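Local coordinates for protein 6-phosphogluconolactonase (Leishmania braziliensis, PDB 3CSS) that probably hydrolyses 6-phosphogluconolactone to 6-phosphogluconate, the second step in the oxidative stage of the pentose phosphate pathway, at residues A[6-11]-A[253-258]. Sequence-based numbering, arbitrary orientation.
Sequences PTVKIC and VTLLLD
Ile-10 lays its CD1 against Leu-257, 3.5 Å from CB, which is tight for two carbons. The Ile-10 CG1 branch stands beside its own backbone N (chi1 -61°), and chi2 of -57° turns CD1 onto Leu-257. Leu-257 CD1 also meets Val-8 CG1 at 4.1 Å, so one leucine bridges two residues of the edge strand. On this face Leu-255 touches Leu-232 and Leu-257 touches Val-228, both of helix 225-232.

On the other face, Thr-7 and Thr-254 lie side by side and point the same way. Both share one rotamer, with CG2 anti to the backbone N, and their methyls meet at 4.1 Å. A water binds Thr-7 OG1 at 2.7 Å and donates to Val-253 O; its link to Thr-254 OG1 is weak. Further along, Leu-256 CD2 touches Lys-9 CB at 3.9 Å, while the lysine chain extends away. Leu-256 also packs on helix 14-30.

Five backbone hydrogen bonds join the parallel strands 7-10 and 252-257. The first, Thr-7 N to Val-253 O, is the most bent (144° at the hydrogen). The last, Cys-11 N to Leu-257 O, is short at 2.6 Å.

Strand 7-10 is outermost in the mixed sheet; helices on both faces fit the family's Rossmann-like alpha/beta fold. The chemistry implies an edge strand held by backbone bonds and aliphatic packing on both faces, with a water-bound threonine pair where the pairing starts.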
loop_
_atom_site.group_PDB
_atom_site.type_symbol
_atom_site.label_atom_id
_atom_site.label_comp_id
_atom_site.label_asym_id
_atom_site.label_seq_id
_atom_site.Cartn_x
_atom_site.Cartn_y
_atom_site.Cartn_z
ATOM N N PRO A 6 6.998 -16.344 -3.030
ATOM C CA PRO A 6 5.662 -15.746 -2.976
ATOM C C PRO A 6 4.598 -16.698 -3.449
ATOM O O PRO A 6 4.853 -17.575 -4.280
ATOM C CB PRO A 6 5.760 -14.571 -3.966
ATOM C CG PRO A 6 6.805 -14.996 -4.923
ATOM C CD PRO A 6 7.794 -15.795 -4.139
ATOM N N THR A 7 3.393 -16.535 -2.916
ATOM C CA THR A 7 2.236 -17.161 -3.487
ATOM C C THR A 7 1.846 -16.352 -4.736
ATOM O O THR A 7 1.766 -15.131 -4.687
ATOM C CB THR A 7 1.070 -17.187 -2.474
ATOM O OG1 THR A 7 1.424 -18.040 -1.371
ATOM C CG2 THR A 7 -0.211 -17.708 -3.129
ATOM N N VAL A 8 1.578 -17.020 -5.848
ATOM C CA VAL A 8 1.110 -16.341 -7.062
ATOM C C VAL A 8 -0.195 -16.983 -7.504
ATOM O O VAL A 8 -0.256 -18.198 -7.689
ATOM C CB VAL A 8 2.113 -16.430 -8.218
ATOM C CG1 VAL A 8 1.538 -15.773 -9.489
ATOM C CG2 VAL A 8 3.441 -15.788 -7.819
ATOM N N LYS A 9 -1.230 -16.162 -7.631
ATOM C CA LYS A 9 -2.565 -16.639 -8.062
ATOM C C LYS A 9 -3.005 -15.802 -9.263
ATOM O O LYS A 9 -3.225 -14.590 -9.165
ATOM C CB LYS A 9 -3.595 -16.554 -6.943
ATOM C CG LYS A 9 -4.948 -17.147 -7.317
ATOM C CD LYS A 9 -5.950 -16.993 -6.173
ATOM C CE LYS A 9 -7.317 -17.456 -6.589
ATOM N NZ LYS A 9 -7.344 -18.933 -6.787
ATOM N N ILE A 10 -3.075 -16.461 -10.410
ATOM C CA ILE A 10 -3.537 -15.827 -11.626
ATOM C C ILE A 10 -5.020 -16.005 -11.679
ATOM O O ILE A 10 -5.524 -17.134 -11.824
ATOM C CB ILE A 10 -2.918 -16.452 -12.901
ATOM C CG1 ILE A 10 -1.400 -16.309 -12.891
ATOM C CG2 ILE A 10 -3.522 -15.783 -14.147
ATOM C CD1 ILE A 10 -0.940 -14.977 -12.779
ATOM N N CYS A 11 -5.716 -14.886 -11.609
ATOM C CA CYS A 11 -7.159 -14.835 -11.568
ATOM C C CYS A 11 -7.648 -14.572 -12.994
ATOM O O CYS A 11 -6.870 -14.140 -13.859
ATOM C CB CYS A 11 -7.564 -13.752 -10.595
ATOM S SG CYS A 11 -6.944 -13.989 -8.873
ATOM N N VAL A 253 4.470 -12.875 0.968
ATOM C CA VAL A 253 4.098 -12.045 -0.178
ATOM C C VAL A 253 3.187 -12.888 -1.079
ATOM O O VAL A 253 3.484 -14.065 -1.389
ATOM C CB VAL A 253 5.321 -11.525 -0.966
ATOM C CG1 VAL A 253 4.922 -10.811 -2.256
ATOM C CG2 VAL A 253 6.216 -10.618 -0.088
ATOM N N THR A 254 2.064 -12.281 -1.447
ATOM C CA THR A 254 1.113 -12.866 -2.388
ATOM C C THR A 254 0.874 -11.912 -3.554
ATOM O O THR A 254 0.608 -10.740 -3.324
ATOM C CB THR A 254 -0.192 -13.144 -1.691
ATOM O OG1 THR A 254 0.049 -14.033 -0.581
ATOM C CG2 THR A 254 -1.245 -13.722 -2.654
ATOM N N LEU A 255 0.989 -12.428 -4.774
ATOM C CA LEU A 255 0.683 -11.683 -6.009
ATOM C C LEU A 255 -0.633 -12.229 -6.588
ATOM O O LEU A 255 -0.705 -13.388 -6.954
ATOM C CB LEU A 255 1.780 -11.837 -7.046
ATOM C CG LEU A 255 3.211 -11.514 -6.630
ATOM C CD1 LEU A 255 4.135 -11.519 -7.896
ATOM C CD2 LEU A 255 3.312 -10.206 -5.896
ATOM N N LEU A 256 -1.662 -11.379 -6.616
ATOM C CA LEU A 256 -2.947 -11.671 -7.241
ATOM C C LEU A 256 -2.996 -10.943 -8.576
ATOM O O LEU A 256 -3.016 -9.716 -8.605
ATOM C CB LEU A 256 -4.099 -11.194 -6.322
ATOM C CG LEU A 256 -4.099 -11.794 -4.904
ATOM C CD1 LEU A 256 -5.219 -11.179 -4.031
ATOM C CD2 LEU A 256 -4.178 -13.316 -4.916
ATOM N N LEU A 257 -2.972 -11.716 -9.661
ATOM C CA LEU A 257 -2.704 -11.195 -10.986
ATOM C C LEU A 257 -3.805 -11.628 -11.928
ATOM O O LEU A 257 -4.410 -12.671 -11.717
ATOM C CB LEU A 257 -1.383 -11.760 -11.501
ATOM C CG LEU A 257 -0.131 -11.542 -10.655
ATOM C CD1 LEU A 257 1.045 -12.203 -11.363
ATOM C CD2 LEU A 257 0.122 -10.040 -10.394
ATOM N N ASP A 258 -4.024 -10.861 -12.996
ATOM C CA ASP A 258 -4.930 -11.295 -14.045
ATOM C C ASP A 258 -4.064 -11.954 -15.134
ATOM O O ASP A 258 -2.830 -11.989 -15.002
ATOM C CB ASP A 258 -5.794 -10.122 -14.535
ATOM C CG ASP A 258 -5.128 -9.279 -15.592
ATOM O OD1 ASP A 258 -5.894 -8.660 -16.370
ATOM O OD2 ASP A 258 -3.880 -9.222 -15.667
HETATM O O HOH W 1 2.490 -16.300 0.409
#